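Local coordinates for protein SOSEKI 4 (Arabidopsis thaliana, PDB 6RSN) that forms filaments through its DIX-like domain, interprets cell polarity cues and can influence the orientation of plant cell division, at residues V6-R17 with Q84-Q92. The protein carries 1 engineered substitution. Numbering follows the deposited sequence.
Sequences VPVVYYLSRNGR and QEYVLKGSQ. With SO4 (sulfate ion), chain B.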
ATOM      1  N   VAL A   6      -7.389  -2.647   9.625  1.00 39.79           N
ATOM      2  CA  VAL A   6      -7.738  -3.232   8.350  1.00 39.66           C
ATOM      3  C   VAL A   6      -6.574  -4.051   7.814  1.00 36.96           C
ATOM      4  O   VAL A   6      -5.396  -3.721   8.030  1.00 33.60           O
ATOM      5  CB  VAL A   6      -8.251  -2.213   7.317  1.00 42.28           C
ATOM      6  CG1 VAL A   6      -9.489  -1.469   7.804  1.00 43.53           C
ATOM      7  CG2 VAL A   6      -7.194  -1.248   6.844  1.00 38.95           C
ATOM      8  N   PRO A   7      -6.917  -5.125   7.081  1.00 37.69           N
ATOM      9  CA  PRO A   7      -5.906  -5.967   6.442  1.00 36.78           C
ATOM     10  C   PRO A   7      -5.342  -5.306   5.186  1.00 34.65           C
ATOM     11  O   PRO A   7      -6.091  -4.821   4.360  1.00 33.11           O
ATOM     12  CB  PRO A   7      -6.723  -7.224   6.084  1.00 40.17           C
ATOM     13  CG  PRO A   7      -8.201  -6.729   5.903  1.00 42.26           C
ATOM     14  CD  PRO A   7      -8.324  -5.567   6.864  1.00 41.43           C
ATOM     15  N   VAL A   8      -4.012  -5.289   5.039  1.00 29.68           N
ATOM     16  CA  VAL A   8      -3.397  -4.739   3.826  1.00 27.89           C
ATOM     17  C   VAL A   8      -2.424  -5.751   3.261  1.00 26.67           C
ATOM     18  O   VAL A   8      -1.565  -6.248   3.997  1.00 28.20           O
ATOM     19  CB  VAL A   8      -2.715  -3.393   4.121  1.00 26.76           C
ATOM     20  CG1 VAL A   8      -2.021  -2.835   2.877  1.00 24.77           C
ATOM     21  CG2 VAL A   8      -3.724  -2.367   4.667  1.00 29.16           C
ATOM     22  N   VAL A   9      -2.503  -6.032   1.951  1.00 25.63           N
ATOM     23  CA  VAL A   9      -1.496  -6.853   1.279  1.00 24.57           C
ATOM     24  C   VAL A   9      -0.656  -5.901   0.432  1.00 22.76           C
ATOM     25  O   VAL A   9      -1.223  -5.040  -0.228  1.00 22.62           O
ATOM     26  CB  VAL A   9      -2.117  -7.972   0.408  1.00 27.53           C
ATOM     27  CG1 VAL A   9      -1.105  -8.634  -0.539  1.00 26.88           C
ATOM     28  CG2 VAL A   9      -2.772  -9.069   1.266  1.00 28.18           C
ATOM     29  N   TYR A  10       0.679  -6.054   0.480  1.00 21.83           N
ATOM     30  CA  TYR A  10       1.494  -5.226  -0.421  1.00 22.37           C
ATOM     31  C   TYR A  10       2.555  -6.063  -1.133  1.00 22.05           C
ATOM     32  O   TYR A  10       3.152  -7.012  -0.580  1.00 22.01           O
ATOM     33  CB  TYR A  10       2.108  -3.999   0.293  1.00 21.49           C
ATOM     34  CG  TYR A  10       3.146  -4.287   1.361  1.00 21.06           C
ATOM     35  CD1 TYR A  10       2.775  -4.500   2.678  1.00 21.00           C
ATOM     36  CD2 TYR A  10       4.493  -4.397   1.043  1.00 21.08           C
ATOM     37  CE1 TYR A  10       3.723  -4.767   3.667  1.00 23.51           C
ATOM     38  CE2 TYR A  10       5.459  -4.652   2.015  1.00 23.48           C
ATOM     39  CZ  TYR A  10       5.066  -4.884   3.323  1.00 22.82           C
ATOM     40  OH  TYR A  10       6.024  -5.149   4.274  1.00 25.10           O
ATOM     41  N   TYR A  11       2.853  -5.680  -2.390  1.00 23.11           N
ATOM     42  CA  TYR A  11       3.886  -6.292  -3.213  1.00 23.83           C
ATOM     43  C   TYR A  11       5.039  -5.301  -3.347  1.00 23.10           C
ATOM     44  O   TYR A  11       4.801  -4.098  -3.498  1.00 25.79           O
ATOM     45  CB  TYR A  11       3.362  -6.491  -4.641  1.00 23.58           C
ATOM     46  CG  TYR A  11       2.318  -7.572  -4.737  1.00 25.72           C
ATOM     47  CD1 TYR A  11       0.993  -7.274  -4.449  1.00 25.65           C
ATOM     48  CD2 TYR A  11       2.667  -8.861  -5.111  1.00 26.27           C
ATOM     49  CE1 TYR A  11       0.035  -8.267  -4.576  1.00 28.93           C
ATOM     50  CE2 TYR A  11       1.708  -9.877  -5.212  1.00 30.43           C
ATOM     51  CZ  TYR A  11       0.395  -9.552  -4.940  1.00 29.58           C
ATOM     52  OH  TYR A  11      -0.622 -10.479  -4.999  1.00 33.12           O
ATOM     53  N   LEU A  12       6.264  -5.747  -3.086  1.00 21.67           N
ATOM     54  CA  LEU A  12       7.375  -4.826  -3.373  1.00 22.05           C
ATOM     55  C   LEU A  12       7.991  -5.232  -4.697  1.00 26.00           C
ATOM     56  O   LEU A  12       8.183  -6.423  -4.956  1.00 25.90           O
ATOM     57  CB  LEU A  12       8.483  -4.965  -2.318  1.00 23.33           C
ATOM     58  CG  LEU A  12       8.023  -4.593  -0.925  1.00 22.47           C
ATOM     59  CD1 LEU A  12       9.210  -4.720   0.055  1.00 25.25           C
ATOM     60  CD2 LEU A  12       7.462  -3.148  -0.932  1.00 23.39           C
ATOM     61  N   SER A  13       8.346  -4.229  -5.500  1.00 23.07           N
ATOM     62  CA  SER A  13       8.844  -4.501  -6.835  1.00 27.80           C
ATOM     63  C   SER A  13      10.208  -3.871  -6.903  1.00 31.21           C
ATOM     64  O   SER A  13      10.324  -2.672  -6.677  1.00 29.29           O
ATOM     65  CB  SER A  13       7.888  -3.865  -7.856  1.00 29.70           C
ATOM     66  OG  SER A  13       8.437  -3.999  -9.166  1.00 35.20           O
ATOM     67  N   ARG A  14      11.244  -4.667  -7.196  1.00 34.69           N
ATOM     68  CA  ARG A  14      12.561  -4.080  -7.315  1.00 47.84           C
ATOM     69  C   ARG A  14      12.971  -4.087  -8.790  1.00 59.78           C
ATOM     70  O   ARG A  14      12.757  -3.110  -9.515  1.00 61.81           O
ATOM     71  CB  ARG A  14      13.504  -4.816  -6.364  1.00 50.66           C
ATOM     72  CG  ARG A  14      13.115  -4.675  -4.901  1.00 51.80           C
ATOM     73  CD  ARG A  14      14.105  -5.551  -4.157  1.00 65.04           C
ATOM     74  NE  ARG A  14      14.084  -5.502  -2.699  1.00 70.36           N
ATOM     75  CZ  ARG A  14      13.210  -6.136  -1.909  1.00 74.43           C
ATOM     76  NH1 ARG A  14      12.224  -6.857  -2.423  1.00 74.87           N
ATOM     77  NH2 ARG A  14      13.316  -6.027  -0.596  1.00 74.07           N
ATOM     78  N   ASN A  15      13.519  -5.224  -9.225  1.00 70.25           N
ATOM     79  CA  ASN A  15      13.816  -5.479 -10.626  1.00 78.51           C
ATOM     80  C   ASN A  15      12.520  -5.857 -11.341  1.00 88.52           C
ATOM     81  O   ASN A  15      12.382  -5.663 -12.548  1.00 90.71           O
ATOM     82  CB  ASN A  15      14.855  -6.593 -10.757  1.00 76.93           C
ATOM     83  CG  ASN A  15      16.012  -6.368  -9.811  1.00 77.26           C
ATOM     84  OD1 ASN A  15      16.725  -5.379  -9.940  1.00 86.61           O
ATOM     85  ND2 ASN A  15      16.193  -7.251  -8.844  1.00 74.95           N
ATOM     86  N   GLY A  16      11.577  -6.408 -10.570  1.00 90.92           N
ATOM     87  CA  GLY A  16      10.323  -6.903 -11.109  1.00 89.04           C
ATOM     88  C   GLY A  16       9.719  -7.938 -10.170  1.00 92.49           C
ATOM     89  O   GLY A  16       9.386  -9.040 -10.599  1.00102.55           O
ATOM     90  N   ARG A  17       9.652  -7.575  -8.883  1.00 86.50           N
ATOM     91  CA  ARG A  17       8.780  -8.206  -7.903  1.00 85.07           C
ATOM     92  C   ARG A  17       9.218  -9.632  -7.590  1.00 80.12           C
ATOM     93  O   ARG A  17       8.364 -10.510  -7.457  1.00 76.54           O
ATOM     94  CB  ARG A  17       7.321  -8.173  -8.375  1.00 86.10           C
ATOM     95  CG  ARG A  17       6.461  -7.153  -7.636  1.00 85.65           C
ATOM     96  CD  ARG A  17       5.025  -7.691  -7.874  1.00 87.34           C
ATOM     97  NE  ARG A  17       4.308  -6.792  -8.797  1.00 90.52           N
ATOM     98  CZ  ARG A  17       3.019  -6.942  -9.162  1.00 92.96           C
ATOM     99  NH1 ARG A  17       2.276  -7.924  -8.661  1.00 92.01           N
ATOM    100  NH2 ARG A  17       2.489  -6.125 -10.054  1.00 96.14           N
ATOM    101  N   GLN A  84     -13.545  -5.273   0.556  1.00 83.32           N
ATOM    102  CA  GLN A  84     -12.797  -4.523   1.560  1.00 78.93           C
ATOM    103  C   GLN A  84     -11.323  -4.916   1.529  1.00 72.33           C
ATOM    104  O   GLN A  84     -10.639  -4.832   2.550  1.00 69.68           O
ATOM    105  CB  GLN A  84     -13.369  -4.710   2.968  1.00 87.05           C
ATOM    106  CG  GLN A  84     -13.946  -3.433   3.565  1.00 93.89           C
ATOM    107  CD  GLN A  84     -12.890  -2.430   3.972  1.00 95.76           C
ATOM    108  OE1 GLN A  84     -11.995  -2.721   4.768  1.00 96.50           O
ATOM    109  NE2 GLN A  84     -13.000  -1.224   3.433  1.00 95.18           N
ATOM    110  N   GLU A  85     -10.866  -5.336   0.342  1.00 64.41           N
ATOM    111  CA  GLU A  85      -9.517  -5.824   0.109  1.00 57.64           C
ATOM    112  C   GLU A  85      -8.636  -4.672  -0.368  1.00 49.42           C
ATOM    113  O   GLU A  85      -8.980  -4.016  -1.372  1.00 46.93           O
ATOM    114  CB  GLU A  85      -9.549  -6.875  -0.992  1.00 60.27           C
ATOM    115  CG  GLU A  85      -8.548  -7.982  -0.791  1.00 60.57           C
ATOM    116  CD  GLU A  85      -8.634  -8.975  -1.931  1.00 63.75           C
ATOM    117  OE1 GLU A  85      -9.550  -9.810  -1.890  1.00 66.40           O
ATOM    118  OE2 GLU A  85      -7.798  -8.894  -2.875  1.00 65.13           O
ATOM    119  N   TYR A  86      -7.536  -4.461   0.382  1.00 40.55           N
ATOM    120  CA  TYR A  86      -6.559  -3.416   0.109  1.00 33.89           C
ATOM    121  C   TYR A  86      -5.288  -4.083  -0.382  1.00 29.58           C
ATOM    122  O   TYR A  86      -4.714  -4.922   0.328  1.00 30.84           O
ATOM    123  CB  TYR A  86      -6.224  -2.541   1.322  1.00 32.55           C
ATOM    124  CG  TYR A  86      -7.373  -1.690   1.802  1.00 34.69           C
ATOM    125  CD1 TYR A  86      -7.755  -0.555   1.104  1.00 34.65           C
ATOM    126  CD2 TYR A  86      -8.050  -2.020   2.965  1.00 37.35           C
ATOM    127  CE1 TYR A  86      -8.792   0.252   1.533  1.00 37.53           C
ATOM    128  CE2 TYR A  86      -9.110  -1.241   3.409  1.00 40.69           C
ATOM    129  CZ  TYR A  86      -9.458  -0.094   2.706  1.00 39.68           C
ATOM    130  OH  TYR A  86     -10.505   0.675   3.127  1.00 41.56           O
ATOM    131  N   VAL A  87      -4.889  -3.703  -1.618  1.00 27.00           N
ATOM    132  CA  VAL A  87      -3.706  -4.303  -2.239  1.00 25.93           C
ATOM    133  C   VAL A  87      -2.880  -3.151  -2.772  1.00 25.45           C
ATOM    134  O   VAL A  87      -3.381  -2.379  -3.597  1.00 26.10           O
ATOM    135  CB  VAL A  87      -4.026  -5.279  -3.405  1.00 27.60           C
ATOM    136  CG1 VAL A  87      -2.752  -5.778  -4.050  1.00 29.18           C
ATOM    137  CG2 VAL A  87      -4.902  -6.469  -2.997  1.00 29.41           C
ATOM    138  N   LEU A  88      -1.626  -3.091  -2.312  1.00 23.08           N
ATOM    139  CA  LEU A  88      -0.752  -2.005  -2.720  1.00 22.82           C
ATOM    140  C   LEU A  88       0.455  -2.615  -3.415  1.00 20.57           C
ATOM    141  O   LEU A  88       0.799  -3.785  -3.223  1.00 21.22           O
ATOM    142  CB  LEU A  88      -0.228  -1.291  -1.468  1.00 23.83           C
ATOM    143  CG  LEU A  88      -1.261  -0.746  -0.469  1.00 29.81           C
ATOM    144  CD1 LEU A  88      -0.584   0.013   0.647  1.00 28.54           C
ATOM    145  CD2 LEU A  88      -2.350   0.107  -1.089  1.00 30.07           C
ATOM    146  N   LYS A  89       1.203  -1.725  -4.092  1.00 20.27           N
ATOM    147  CA  LYS A  89       2.493  -2.072  -4.665  1.00 20.73           C
ATOM    148  C   LYS A  89       3.433  -0.939  -4.285  1.00 20.71           C
ATOM    149  O   LYS A  89       3.120   0.223  -4.395  1.00 20.15           O
ATOM    150  CB  LYS A  89       2.422  -2.242  -6.173  1.00 22.92           C
ATOM    151  CG  LYS A  89       3.734  -2.605  -6.873  1.00 28.25           C
ATOM    152  CD  LYS A  89       3.445  -2.491  -8.360  1.00 35.38           C
ATOM    153  CE  LYS A  89       4.352  -3.239  -9.280  1.00 43.17           C
ATOM    154  NZ  LYS A  89       4.296  -2.564 -10.611  1.00 44.07           N
ATOM    155  N   GLY A  90       4.571  -1.305  -3.665  1.00 18.93           N
ATOM    156  CA  GLY A  90       5.672  -0.344  -3.537  1.00 17.50           C
ATOM    157  C   GLY A  90       6.707  -0.623  -4.598  1.00 19.21           C
ATOM    158  O   GLY A  90       7.276  -1.716  -4.634  1.00 19.89           O
ATOM    159  N   SER A  91       6.994   0.417  -5.392  1.00 18.40           N
ATOM    160  CA  SER A  91       7.908   0.255  -6.523  1.00 20.19           C
ATOM    161  C   SER A  91       9.220   0.885  -6.084  1.00 18.32           C
ATOM    162  O   SER A  91       9.220   2.048  -5.685  1.00 18.35           O
ATOM    163  CB  SER A  91       7.332   0.991  -7.711  1.00 24.28           C
ATOM    164  OG  SER A  91       6.185   0.292  -8.191  1.00 25.00           O
ATOM    165  N   GLN A  92      10.328   0.141  -6.161  1.00 19.18           N
ATOM    166  CA  GLN A  92      11.586   0.703  -5.639  1.00 20.07           C
ATOM    167  C   GLN A  92      11.970   1.975  -6.382  1.00 22.28           C
ATOM    168  O   GLN A  92      12.036   1.959  -7.624  1.00 22.78           O
ATOM    169  CB  GLN A  92      12.722  -0.324  -5.856  1.00 23.49           C
ATOM    170  CG  GLN A  92      14.070   0.130  -5.340  1.00 24.32           C
ATOM    171  CD  GLN A  92      15.118  -0.920  -5.699  1.00 28.18           C
ATOM    172  OE1 GLN A  92      14.944  -1.732  -6.607  1.00 30.30           O
ATOM    173  NE2 GLN A  92      16.281  -0.809  -5.127  1.00 32.51           N
TER
HETATM  174  S   SO4 B 201      11.687  -7.425   2.127  1.00 67.83           S
HETATM  175  O1  SO4 B 201      12.685  -6.386   2.195  1.00 74.13           O
HETATM  176  O2  SO4 B 201      11.700  -8.198   3.335  1.00 70.47           O
HETATM  177  O3  SO4 B 201      10.385  -6.829   1.966  1.00 78.67           O
HETATM  178  O4  SO4 B 201      11.972  -8.287   1.012  1.00 76.13           O
HETATM  179  O   HOH W   1      11.786  -0.604  -9.385  1.00 44.10           O
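Val-9, Tyr-11 and Ser-13 meet Tyr-86, Leu-88, Gly-90 and Gln-92 in a parallel pairing of the first and last strands, 6-13 and 86-92, at the middle of the mixed sheet. Six backbone hydrogen bonds join them, from Val-9 N to Tyr-86 O (3.0 Å, nearly straight at 177°) to Gln-92 N with Ser-13 O. On the buried face of Val-8, Tyr-10 and Leu-88, branched aliphatic side chains suit the interior: Val-8 CG1, anti to the backbone N (chi1 178°), lies 3.9 Å from Leu-88 CD1. Of the Tyr-10 side chain, CB meets Leu-88 CB, while the ring leads away to His-22 and its hydroxyl bonds Arg-47. Nearer the start of the pairing, the Tyr-86 ring takes Pro-7 O at its edge, and Val-6 CG2 is 3.9 Å from Tyr-86 CE2; the Tyr-86 hydroxyl accepts a bond from Gln-84 NE2. With an alanine in place of Tyr-86, Val-6 would probably lose the ring it packs against, and the Gln-84 amide the hydroxyl it bonds. Side-by-side parallel terminal strands, flanked by 22-27 and 55-63, are the centre of the ubiquitin-like fold, here the DIX-like domain through which SOSEKI proteins polymerise. On the partly exposed face of Val-9, Tyr-11, Val-87 and Lys-89, Tyr-11 and Lys-89 offer apolar carbons to the strand pair and carry a polar end. The Tyr-11 ring turns its edge to Val-87, CE1 standing 3.8 Å from Val-87 CG1, with NH1 of the poorly ordered Arg-17 over one face, offset toward the rim. Extended Lys-89 sets its CE 3.9 Å from Ser-13 CB and makes a cation-pi contact with Trp-69. Gly-90 suits its place opposite Leu-12, since a CB there would crowd Leu-12 CD2. Arg-14 NH2 donates to O4 of a sulfate ion (3.1 Å), probably from the crystallisation liquor and also bound by Arg-47.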